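PDB 3CE2: putative peptidase from Chlamydophila abortus, which probably acts as a zinc-dependent oligopeptidase of the M3B family, cleaving a variety of small bioactive peptides. Local coordinates for residues K289-S300 with L504-I513; I543-L553 with P591-I599. One frame throughout, in Å; residues are numbered along the deposited sequence.

Overall arrangement
Interactions 1 and 2 join helices of the M3 peptidase region, and their centres lie about 20 Å apart. They follow each other: 504-513 ends before 543-553 begins. The two contacts touch directly. Asn291 CG of interaction 1 lies 3.3 Å from Phe596 CE2 of interaction 2, and Leu294 CD1 packs 4.0 Å from Ile599 CG2. In interaction 2, the side chain of Ile543 is about 11 Å from that of Glu430, a ligand of the zinc also held by His402 and His406. With both histidines in an HExxH motif, this is probably the catalytic zinc. In interaction 1, the side chain of Ile513 is about 6 Å from that of His312, which with Asp310 binds another zinc.

Interaction 1: K289-S300 with L504-I513; sequences KKNSSLITKYFS and LQNEFYGEII
Lys289 NZ reaches both carboxylate oxygens of Glu507, at 3.4 Å to OE1 and 3.4 Å to OE2. The two bonds are weak but belong to a salt bridge. The lysine chain is extended beyond CG, and this carries the amine past the Phe508 ring to the glutamate. On the way, Lys289 CG lies 3.9 Å from Phe508 CZ. Ser292 then sets its CB 3.4 Å from Glu507 O, packing on the backbone of helix 494-509. The type I turn from Lys289 to Ser292 leads into helix 292-306. Within the mainly helical M3 peptidase region, this helix packs on helix 494-509 at 66°, with the axes of the short segments 8.9 Å apart. Ile295 packs against both Phe508 and Tyr509. Its CD1 lies at the edge of the Phe508 ring, near the ring plane. With CG1 beside the backbone N (chi1 -70°), CG2 stands anti to that N and comes 3.7 Å from Tyr509 CD1. The edges of the Phe299 and Tyr509 rings meet, with Phe299 CE2 3.8 Å from Tyr509 CE1. Further along the chain, Ile512 carries the contact on: its CG1 lies 3.7 Å from Phe299 CB, and its CG2 sits at the edge of the Phe299 ring. Thr296 CG2 packs on CB of Glu511 and of Ile512. Phe313 meets Tyr509 edge-to-face, and Phe466 of helix 451-487 touches Ile295.

Interaction 2: I543-L553 with P591-I599; sequences IAALCFLEKIL and PIQKAFCFI
Pro591 meets Cys547, with the proline CA 3.7 Å from Cys547 SG. Ile592 follows. Its CD1 lies 3.8 Å from Ile543 CD1, and Ile543 CG2 rests against the Ile592 backbone. Lys594 puts its CB 3.8 Å from Cys547 SG, and its chain bends at chi2 to bring CD over Glu550 CG. Its NZ forms a salt bridge with Glu556 and lies 5.0 Å from Glu550 OE2, not in contact. Ala595 sits where the helices are close: its CB is 4.0 Å from Leu546 CB, and the short segments cross at 72° with axes 7.6 Å apart. Phe598 is a knob in a hole made by Leu546, Leu549, Glu550 and Leu553. Its CG stands anti to the backbone N (chi1 -176°), which sends the ring between these side chains. Leu546 CD2 makes a CH-pi contact over one face, 4.0 Å from the ring centroid. At the ring edge, Glu550 OE1 comes 3.4 Å from Phe598 CD1, with carboxylate and ring planes 71° apart. Ile599 closes the row, packing its CD1 on Leu546 CD1. The contact between helices 536-553 and 590-607 is thus mostly apolar, so side-chain fit probably matters more than polar bonding for how they cross.

Interaction 1: K289-S300 with L504-I513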
loop_
_atom_site.group_PDB
_atom_site.type_symbol
_atom_site.label_atom_id
_atom_site.label_comp_id
_atom_site.label_asym_id
_atom_site.label_seq_id
_atom_site.Cartn_x
_atom_site.Cartn_y
_atom_site.Cartn_z
ATOM N N LYS A 289 -7.346 -13.138 -15.899
ATOM C CA LYS A 289 -7.303 -13.264 -17.360
ATOM C C LYS A 289 -8.607 -13.810 -17.933
ATOM O O LYS A 289 -9.090 -13.309 -18.940
ATOM C CB LYS A 289 -6.163 -14.173 -17.800
ATOM C CG LYS A 289 -4.799 -13.555 -17.652
ATOM C CD LYS A 289 -3.708 -14.510 -18.132
ATOM C CE LYS A 289 -2.332 -13.914 -17.879
ATOM N NZ LYS A 289 -1.260 -14.751 -18.490
ATOM N N LYS A 290 -9.179 -14.838 -17.304
ATOM C CA LYS A 290 -10.450 -15.358 -17.786
ATOM C C LYS A 290 -11.591 -14.363 -17.630
ATOM O O LYS A 290 -12.671 -14.617 -18.151
ATOM C CB LYS A 290 -10.834 -16.661 -17.107
ATOM C CG LYS A 290 -9.998 -17.878 -17.485
ATOM C CD LYS A 290 -10.532 -19.062 -16.718
ATOM C CE LYS A 290 -9.410 -19.928 -16.185
ATOM N NZ LYS A 290 -9.689 -20.390 -14.788
ATOM N N ASN A 291 -11.379 -13.248 -16.921
ATOM C CA ASN A 291 -12.418 -12.219 -16.850
ATOM C C ASN A 291 -12.078 -10.967 -17.611
ATOM O O ASN A 291 -12.753 -9.924 -17.452
ATOM C CB ASN A 291 -12.790 -11.871 -15.429
ATOM C CG ASN A 291 -13.366 -13.053 -14.681
ATOM O OD1 ASN A 291 -14.569 -13.138 -14.463
ATOM N ND2 ASN A 291 -12.502 -13.980 -14.298
ATOM N N SER A 292 -11.068 -11.096 -18.474
ATOM C CA SER A 292 -10.690 -10.035 -19.402
ATOM C C SER A 292 -11.908 -9.387 -20.021
ATOM O O SER A 292 -11.913 -8.165 -20.269
ATOM C CB SER A 292 -9.716 -10.527 -20.486
ATOM O OG SER A 292 -9.889 -11.901 -20.829
ATOM N N SER A 293 -12.953 -10.190 -20.244
ATOM C CA SER A 293 -14.184 -9.671 -20.849
ATOM C C SER A 293 -14.731 -8.478 -20.068
ATOM O O SER A 293 -15.423 -7.620 -20.617
ATOM C CB SER A 293 -15.247 -10.763 -20.995
ATOM O OG SER A 293 -15.572 -11.346 -19.737
ATOM N N LEU A 294 -14.408 -8.405 -18.781
ATOM C CA LEU A 294 -14.909 -7.287 -18.008
ATOM C C LEU A 294 -14.236 -6.001 -18.454
ATOM O O LEU A 294 -14.867 -4.957 -18.512
ATOM C CB LEU A 294 -14.756 -7.530 -16.507
ATOM C CG LEU A 294 -15.956 -8.233 -15.862
ATOM C CD1 LEU A 294 -15.953 -8.014 -14.388
ATOM C CD2 LEU A 294 -17.268 -7.724 -16.418
ATOM N N ILE A 295 -12.956 -6.085 -18.800
ATOM C CA ILE A 295 -12.267 -4.953 -19.394
ATOM C C ILE A 295 -12.994 -4.607 -20.687
ATOM O O ILE A 295 -13.437 -3.470 -20.875
ATOM C CB ILE A 295 -10.757 -5.262 -19.661
ATOM C CG1 ILE A 295 -9.983 -5.372 -18.353
ATOM C CG2 ILE A 295 -10.092 -4.190 -20.503
ATOM C CD1 ILE A 295 -8.657 -6.060 -18.534
ATOM N N THR A 296 -13.151 -5.594 -21.565
ATOM C CA THR A 296 -13.842 -5.354 -22.829
ATOM C C THR A 296 -15.160 -4.618 -22.610
ATOM O O THR A 296 -15.403 -3.601 -23.244
ATOM C CB THR A 296 -14.131 -6.649 -23.550
ATOM O OG1 THR A 296 -12.981 -7.502 -23.485
ATOM C CG2 THR A 296 -14.461 -6.372 -24.962
ATOM N N LYS A 297 -16.002 -5.099 -21.698
ATOM C CA LYS A 297 -17.294 -4.431 -21.460
ATOM C C LYS A 297 -17.128 -2.967 -21.121
ATOM O O LYS A 297 -17.701 -2.108 -21.790
ATOM C CB LYS A 297 -18.092 -5.098 -20.335
ATOM C CG LYS A 297 -19.172 -6.048 -20.796
ATOM C CD LYS A 297 -19.701 -6.887 -19.627
ATOM C CE LYS A 297 -20.788 -7.879 -20.080
ATOM N NZ LYS A 297 -20.896 -9.043 -19.159
ATOM N N TYR A 298 -16.339 -2.699 -20.078
ATOM C CA TYR A 298 -16.216 -1.352 -19.516
ATOM C C TYR A 298 -15.679 -0.367 -20.513
ATOM O O TYR A 298 -16.268 0.693 -20.692
ATOM C CB TYR A 298 -15.319 -1.319 -18.269
ATOM C CG TYR A 298 -15.103 0.086 -17.728
ATOM C CD1 TYR A 298 -16.186 0.948 -17.517
ATOM C CD2 TYR A 298 -13.816 0.556 -17.424
ATOM C CE1 TYR A 298 -16.000 2.239 -17.018
ATOM C CE2 TYR A 298 -13.616 1.850 -16.926
ATOM C CZ TYR A 298 -14.714 2.679 -16.725
ATOM O OH TYR A 298 -14.527 3.938 -16.226
ATOM N N PHE A 299 -14.564 -0.711 -21.157
ATOM C CA PHE A 299 -13.971 0.172 -22.156
ATOM C C PHE A 299 -14.865 0.499 -23.358
ATOM O O PHE A 299 -14.805 1.611 -23.866
ATOM C CB PHE A 299 -12.605 -0.336 -22.612
ATOM C CG PHE A 299 -11.535 -0.229 -21.561
ATOM C CD1 PHE A 299 -11.751 0.513 -20.394
ATOM C CD2 PHE A 299 -10.295 -0.835 -21.750
ATOM C CE1 PHE A 299 -10.766 0.627 -19.410
ATOM C CE2 PHE A 299 -9.290 -0.734 -20.772
ATOM C CZ PHE A 299 -9.532 0.002 -19.595
ATOM N N SER A 300 -15.704 -0.430 -23.819
ATOM C CA SER A 300 -16.584 -0.094 -24.952
ATOM C C SER A 300 -17.605 0.934 -24.523
ATOM O O SER A 300 -18.002 1.800 -25.307
ATOM C CB SER A 300 -17.333 -1.303 -25.483
ATOM O OG SER A 300 -16.712 -2.482 -25.051
ATOM N N LEU A 504 0.792 -10.328 -23.267
ATOM C CA LEU A 504 0.017 -9.999 -22.088
ATOM C C LEU A 504 -0.968 -8.873 -22.356
ATOM O O LEU A 504 -2.146 -8.981 -21.999
ATOM C CB LEU A 504 0.916 -9.650 -20.904
ATOM C CG LEU A 504 1.202 -10.725 -19.860
ATOM C CD1 LEU A 504 1.553 -12.063 -20.506
ATOM C CD2 LEU A 504 2.342 -10.248 -18.963
ATOM N N GLN A 505 -0.514 -7.797 -22.988
ATOM C CA GLN A 505 -1.444 -6.694 -23.257
ATOM C C GLN A 505 -2.588 -7.244 -24.055
ATOM O O GLN A 505 -3.727 -6.771 -23.990
ATOM C CB GLN A 505 -0.773 -5.590 -24.049
ATOM C CG GLN A 505 0.254 -4.824 -23.235
ATOM C CD GLN A 505 1.013 -3.859 -24.081
ATOM O OE1 GLN A 505 1.842 -4.266 -24.885
ATOM N NE2 GLN A 505 0.732 -2.573 -23.928
ATOM N N ASN A 506 -2.272 -8.283 -24.800
ATOM C CA ASN A 506 -3.237 -8.884 -25.651
ATOM C C ASN A 506 -4.252 -9.707 -24.902
ATOM O O ASN A 506 -5.445 -9.523 -25.098
ATOM C CB ASN A 506 -2.537 -9.725 -26.685
ATOM C CG ASN A 506 -2.989 -9.377 -28.040
ATOM O OD1 ASN A 506 -4.124 -9.671 -28.408
ATOM N ND2 ASN A 506 -2.139 -8.665 -28.785
ATOM N N GLU A 507 -3.786 -10.602 -24.037
ATOM C CA GLU A 507 -4.698 -11.377 -23.187
ATOM C C GLU A 507 -5.660 -10.469 -22.425
ATOM O O GLU A 507 -6.777 -10.867 -22.139
ATOM C CB GLU A 507 -3.944 -12.313 -22.218
ATOM C CG GLU A 507 -3.043 -13.327 -22.914
ATOM C CD GLU A 507 -2.336 -14.289 -21.950
ATOM O OE1 GLU A 507 -3.040 -15.126 -21.341
ATOM O OE2 GLU A 507 -1.079 -14.228 -21.812
ATOM N N PHE A 508 -5.249 -9.246 -22.113
ATOM C CA PHE A 508 -6.093 -8.397 -21.293
ATOM C C PHE A 508 -6.901 -7.444 -22.120
ATOM O O PHE A 508 -8.046 -7.161 -21.812
ATOM C CB PHE A 508 -5.262 -7.590 -20.302
ATOM C CG PHE A 508 -4.776 -8.385 -19.129
ATOM C CD1 PHE A 508 -5.401 -8.290 -17.902
ATOM C CD2 PHE A 508 -3.691 -9.220 -19.244
ATOM C CE1 PHE A 508 -4.959 -9.034 -16.823
ATOM C CE2 PHE A 508 -3.233 -9.950 -18.154
ATOM C CZ PHE A 508 -3.876 -9.855 -16.950
ATOM N N TYR A 509 -6.309 -6.935 -23.183
ATOM C CA TYR A 509 -6.889 -5.782 -23.823
ATOM C C TYR A 509 -7.197 -6.031 -25.273
ATOM O O TYR A 509 -7.759 -5.153 -25.944
ATOM C CB TYR A 509 -5.910 -4.615 -23.707
ATOM C CG TYR A 509 -5.649 -4.169 -22.289
ATOM C CD1 TYR A 509 -6.640 -3.537 -21.545
ATOM C CD2 TYR A 509 -4.411 -4.366 -21.699
ATOM C CE1 TYR A 509 -6.407 -3.113 -20.250
ATOM C CE2 TYR A 509 -4.171 -3.969 -20.401
ATOM C CZ TYR A 509 -5.166 -3.335 -19.681
ATOM O OH TYR A 509 -4.916 -2.947 -18.378
ATOM N N GLY A 510 -6.816 -7.219 -25.754
ATOM C CA GLY A 510 -6.957 -7.616 -27.166
ATOM C C GLY A 510 -8.323 -7.403 -27.808
ATOM O O GLY A 510 -8.419 -6.957 -28.953
ATOM N N GLU A 511 -9.390 -7.708 -27.083
ATOM C CA GLU A 511 -10.713 -7.567 -27.665
ATOM C C GLU A 511 -11.200 -6.136 -27.734
ATOM O O GLU A 511 -12.289 -5.898 -28.223
ATOM C CB GLU A 511 -11.753 -8.409 -26.907
ATOM C CG GLU A 511 -11.485 -9.912 -26.922
ATOM C CD GLU A 511 -11.162 -10.433 -28.317
ATOM O OE1 GLU A 511 -12.085 -10.505 -29.161
ATOM O OE2 GLU A 511 -9.984 -10.773 -28.568
ATOM N N ILE A 512 -10.452 -5.165 -27.234
ATOM C CA ILE A 512 -11.030 -3.814 -27.213
ATOM C C ILE A 512 -10.055 -2.726 -27.630
ATOM O O ILE A 512 -10.448 -1.748 -28.255
ATOM C CB ILE A 512 -11.653 -3.475 -25.831
ATOM C CG1 ILE A 512 -12.321 -2.104 -25.838
ATOM C CG2 ILE A 512 -10.584 -3.508 -24.737
ATOM C CD1 ILE A 512 -13.248 -1.849 -27.015
ATOM N N ILE A 513 -8.784 -2.896 -27.272
ATOM C CA ILE A 513 -7.790 -1.843 -27.461
ATOM C C ILE A 513 -7.128 -1.957 -28.822
ATOM O O ILE A 513 -6.740 -3.051 -29.249
ATOM C CB ILE A 513 -6.684 -1.890 -26.360
ATOM C CG1 ILE A 513 -7.278 -1.568 -24.991
ATOM C CG2 ILE A 513 -5.584 -0.869 -26.661
ATOM C CD1 ILE A 513 -7.545 -0.095 -24.809
#

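Interaction 2: I543-L553 with P591-I599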
loop_
_atom_site.group_PDB
_atom_site.type_symbol
_atom_site.label_atom_id
_atom_site.label_comp_id
_atom_site.label_asym_id
_atom_site.label_seq_id
_atom_site.Cartn_x
_atom_site.Cartn_y
_atom_site.Cartn_z
ATOM N N ILE A 543 -9.641 -6.781 -4.111
ATOM C CA ILE A 543 -10.547 -7.920 -4.141
ATOM C C ILE A 543 -11.160 -8.131 -2.753
ATOM O O ILE A 543 -12.377 -8.234 -2.599
ATOM C CB ILE A 543 -9.844 -9.173 -4.683
ATOM C CG1 ILE A 543 -9.708 -9.047 -6.194
ATOM C CG2 ILE A 543 -10.613 -10.425 -4.356
ATOM C CD1 ILE A 543 -8.654 -9.955 -6.775
ATOM N N ALA A 544 -10.332 -8.138 -1.721
ATOM C CA ALA A 544 -10.863 -8.356 -0.374
ATOM C C ALA A 544 -11.834 -7.254 0.036
ATOM O O ALA A 544 -12.872 -7.539 0.641
ATOM C CB ALA A 544 -9.752 -8.457 0.618
ATOM N N ALA A 545 -11.489 -6.000 -0.276
ATOM C CA ALA A 545 -12.315 -4.852 0.116
ATOM C C ALA A 545 -13.676 -4.954 -0.561
ATOM O O ALA A 545 -14.714 -4.760 0.078
ATOM C CB ALA A 545 -11.640 -3.556 -0.272
ATOM N N LEU A 546 -13.656 -5.275 -1.859
ATOM C CA LEU A 546 -14.870 -5.387 -2.634
ATOM C C LEU A 546 -15.737 -6.565 -2.185
ATOM O O LEU A 546 -16.963 -6.464 -2.151
ATOM C CB LEU A 546 -14.532 -5.503 -4.112
ATOM C CG LEU A 546 -13.988 -4.223 -4.728
ATOM C CD1 LEU A 546 -13.825 -4.458 -6.180
ATOM C CD2 LEU A 546 -14.925 -3.060 -4.494
ATOM N N CYS A 547 -15.093 -7.666 -1.831
ATOM C CA CYS A 547 -15.781 -8.826 -1.280
ATOM C C CYS A 547 -16.490 -8.497 0.016
ATOM O O CYS A 547 -17.700 -8.648 0.123
ATOM C CB CYS A 547 -14.787 -9.953 -1.036
ATOM S SG CYS A 547 -15.511 -11.458 -0.343
ATOM N N PHE A 548 -15.739 -8.046 1.008
ATOM C CA PHE A 548 -16.320 -7.596 2.276
ATOM C C PHE A 548 -17.464 -6.641 2.054
ATOM O O PHE A 548 -18.538 -6.779 2.637
ATOM C CB PHE A 548 -15.263 -6.881 3.080
ATOM C CG PHE A 548 -14.461 -7.780 3.946
ATOM C CD1 PHE A 548 -15.089 -8.687 4.784
ATOM C CD2 PHE A 548 -13.091 -7.694 3.964
ATOM C CE1 PHE A 548 -14.352 -9.506 5.604
ATOM C CE2 PHE A 548 -12.347 -8.500 4.782
ATOM C CZ PHE A 548 -12.969 -9.411 5.592
ATOM N N LEU A 549 -17.240 -5.676 1.184
ATOM C CA LEU A 549 -18.256 -4.652 0.923
ATOM C C LEU A 549 -19.543 -5.218 0.306
ATOM O O LEU A 549 -20.656 -4.881 0.733
ATOM C CB LEU A 549 -17.669 -3.530 0.050
ATOM C CG LEU A 549 -18.657 -2.424 -0.273
ATOM C CD1 LEU A 549 -19.250 -1.829 1.001
ATOM C CD2 LEU A 549 -18.001 -1.359 -1.138
ATOM N N GLU A 550 -19.393 -6.082 -0.694
ATOM C CA GLU A 550 -20.544 -6.672 -1.372
ATOM C C GLU A 550 -21.420 -7.461 -0.388
ATOM O O GLU A 550 -22.638 -7.299 -0.368
ATOM C CB GLU A 550 -20.071 -7.563 -2.516
ATOM C CG GLU A 550 -21.187 -8.269 -3.297
ATOM C CD GLU A 550 -21.882 -7.365 -4.309
ATOM O OE1 GLU A 550 -21.687 -6.123 -4.266
ATOM O OE2 GLU A 550 -22.623 -7.909 -5.155
ATOM N N LYS A 551 -20.795 -8.287 0.445
ATOM C CA LYS A 551 -21.515 -9.010 1.474
ATOM C C LYS A 551 -22.262 -8.051 2.391
ATOM O O LYS A 551 -23.398 -8.315 2.781
ATOM C CB LYS A 551 -20.563 -9.877 2.294
ATOM C CG LYS A 551 -19.936 -11.019 1.518
ATOM C CD LYS A 551 -18.977 -11.873 2.379
ATOM C CE LYS A 551 -18.733 -13.211 1.675
ATOM N NZ LYS A 551 -17.380 -13.788 1.907
ATOM N N ILE A 552 -21.633 -6.928 2.729
ATOM C CA ILE A 552 -22.251 -6.003 3.658
ATOM C C ILE A 552 -23.433 -5.316 2.998
ATOM O O ILE A 552 -24.473 -5.142 3.621
ATOM C CB ILE A 552 -21.241 -4.963 4.195
ATOM C CG1 ILE A 552 -20.346 -5.599 5.250
ATOM C CG2 ILE A 552 -21.967 -3.732 4.785
ATOM C CD1 ILE A 552 -18.996 -4.926 5.369
ATOM N N LEU A 553 -23.293 -4.912 1.739
ATOM C CA LEU A 553 -24.428 -4.236 1.081
ATOM C C LEU A 553 -25.623 -5.166 0.787
ATOM O O LEU A 553 -26.706 -4.709 0.473
ATOM C CB LEU A 553 -23.990 -3.502 -0.183
ATOM C CG LEU A 553 -22.964 -2.392 0.029
ATOM C CD1 LEU A 553 -22.236 -2.017 -1.293
ATOM C CD2 LEU A 553 -23.617 -1.175 0.693
ATOM N N PRO A 591 -13.954 -15.124 -2.839
ATOM C CA PRO A 591 -13.786 -13.695 -2.678
ATOM C C PRO A 591 -13.675 -12.989 -4.034
ATOM O O PRO A 591 -14.303 -11.949 -4.241
ATOM C CB PRO A 591 -12.475 -13.588 -1.892
ATOM C CG PRO A 591 -12.387 -14.885 -1.172
ATOM C CD PRO A 591 -12.887 -15.877 -2.165
ATOM N N ILE A 592 -12.908 -13.544 -4.964
ATOM C CA ILE A 592 -12.794 -12.860 -6.245
ATOM C C ILE A 592 -14.103 -12.831 -7.040
ATOM O O ILE A 592 -14.351 -11.900 -7.803
ATOM C CB ILE A 592 -11.643 -13.366 -7.098
ATOM C CG1 ILE A 592 -11.339 -12.317 -8.167
ATOM C CG2 ILE A 592 -11.981 -14.717 -7.676
ATOM C CD1 ILE A 592 -10.120 -12.596 -9.011
ATOM N N GLN A 593 -14.962 -13.817 -6.832
ATOM C CA GLN A 593 -16.246 -13.817 -7.514
ATOM C C GLN A 593 -17.160 -12.760 -6.938
ATOM O O GLN A 593 -17.923 -12.113 -7.673
ATOM C CB GLN A 593 -16.890 -15.193 -7.452
ATOM C CG GLN A 593 -16.143 -16.190 -8.299
ATOM C CD GLN A 593 -16.930 -17.463 -8.517
ATOM O OE1 GLN A 593 -17.463 -18.048 -7.570
ATOM N NE2 GLN A 593 -17.007 -17.902 -9.780
ATOM N N LYS A 594 -17.062 -12.560 -5.625
ATOM C CA LYS A 594 -17.831 -11.500 -4.972
ATOM C C LYS A 594 -17.357 -10.122 -5.460
ATOM O O LYS A 594 -18.153 -9.193 -5.645
ATOM C CB LYS A 594 -17.710 -11.611 -3.449
ATOM C CG LYS A 594 -18.707 -12.552 -2.788
ATOM C CD LYS A 594 -20.119 -12.081 -3.097
ATOM C CE LYS A 594 -21.166 -12.702 -2.197
ATOM N NZ LYS A 594 -22.519 -12.262 -2.660
ATOM N N ALA A 595 -16.055 -9.991 -5.680
ATOM C CA ALA A 595 -15.514 -8.755 -6.209
ATOM C C ALA A 595 -16.083 -8.510 -7.593
ATOM O O ALA A 595 -16.631 -7.445 -7.874
ATOM C CB ALA A 595 -13.994 -8.832 -6.267
ATOM N N PHE A 596 -15.956 -9.507 -8.459
ATOM C CA PHE A 596 -16.458 -9.388 -9.822
ATOM C C PHE A 596 -17.951 -9.055 -9.884
ATOM O O PHE A 596 -18.399 -8.279 -10.739
ATOM C CB PHE A 596 -16.159 -10.659 -10.603
ATOM C CG PHE A 596 -14.717 -10.813 -10.969
ATOM C CD1 PHE A 596 -13.919 -9.710 -11.157
ATOM C CD2 PHE A 596 -14.174 -12.059 -11.185
ATOM C CE1 PHE A 596 -12.595 -9.843 -11.518
ATOM C CE2 PHE A 596 -12.848 -12.202 -11.547
ATOM C CZ PHE A 596 -12.057 -11.076 -11.709
ATOM N N CYS A 597 -18.716 -9.618 -8.960
ATOM C CA CYS A 597 -20.132 -9.274 -8.858
ATOM C C CYS A 597 -20.352 -7.789 -8.688
ATOM O O CYS A 597 -21.153 -7.173 -9.385
ATOM C CB CYS A 597 -20.782 -10.019 -7.695
ATOM S SG CYS A 597 -21.038 -11.762 -8.075
ATOM N N PHE A 598 -19.644 -7.222 -7.731
ATOM C CA PHE A 598 -19.711 -5.803 -7.476
ATOM C C PHE A 598 -19.395 -5.005 -8.741
ATOM O O PHE A 598 -20.076 -4.036 -9.067
ATOM C CB PHE A 598 -18.709 -5.454 -6.379
ATOM C CG PHE A 598 -18.753 -4.025 -5.956
ATOM C CD1 PHE A 598 -19.440 -3.654 -4.800
ATOM C CD2 PHE A 598 -18.107 -3.051 -6.700
ATOM C CE1 PHE A 598 -19.480 -2.335 -4.401
ATOM C CE2 PHE A 598 -18.150 -1.719 -6.309
ATOM C CZ PHE A 598 -18.840 -1.357 -5.162
ATOM N N ILE A 599 -18.358 -5.417 -9.456
ATOM C CA ILE A 599 -17.928 -4.672 -10.617
ATOM C C ILE A 599 -18.983 -4.778 -11.712
ATOM O O ILE A 599 -19.375 -3.770 -12.308
ATOM C CB ILE A 599 -16.561 -5.174 -11.079
ATOM C CG1 ILE A 599 -15.530 -4.884 -9.989
ATOM C CG2 ILE A 599 -16.137 -4.524 -12.358
ATOM C CD1 ILE A 599 -14.345 -5.767 -10.058
#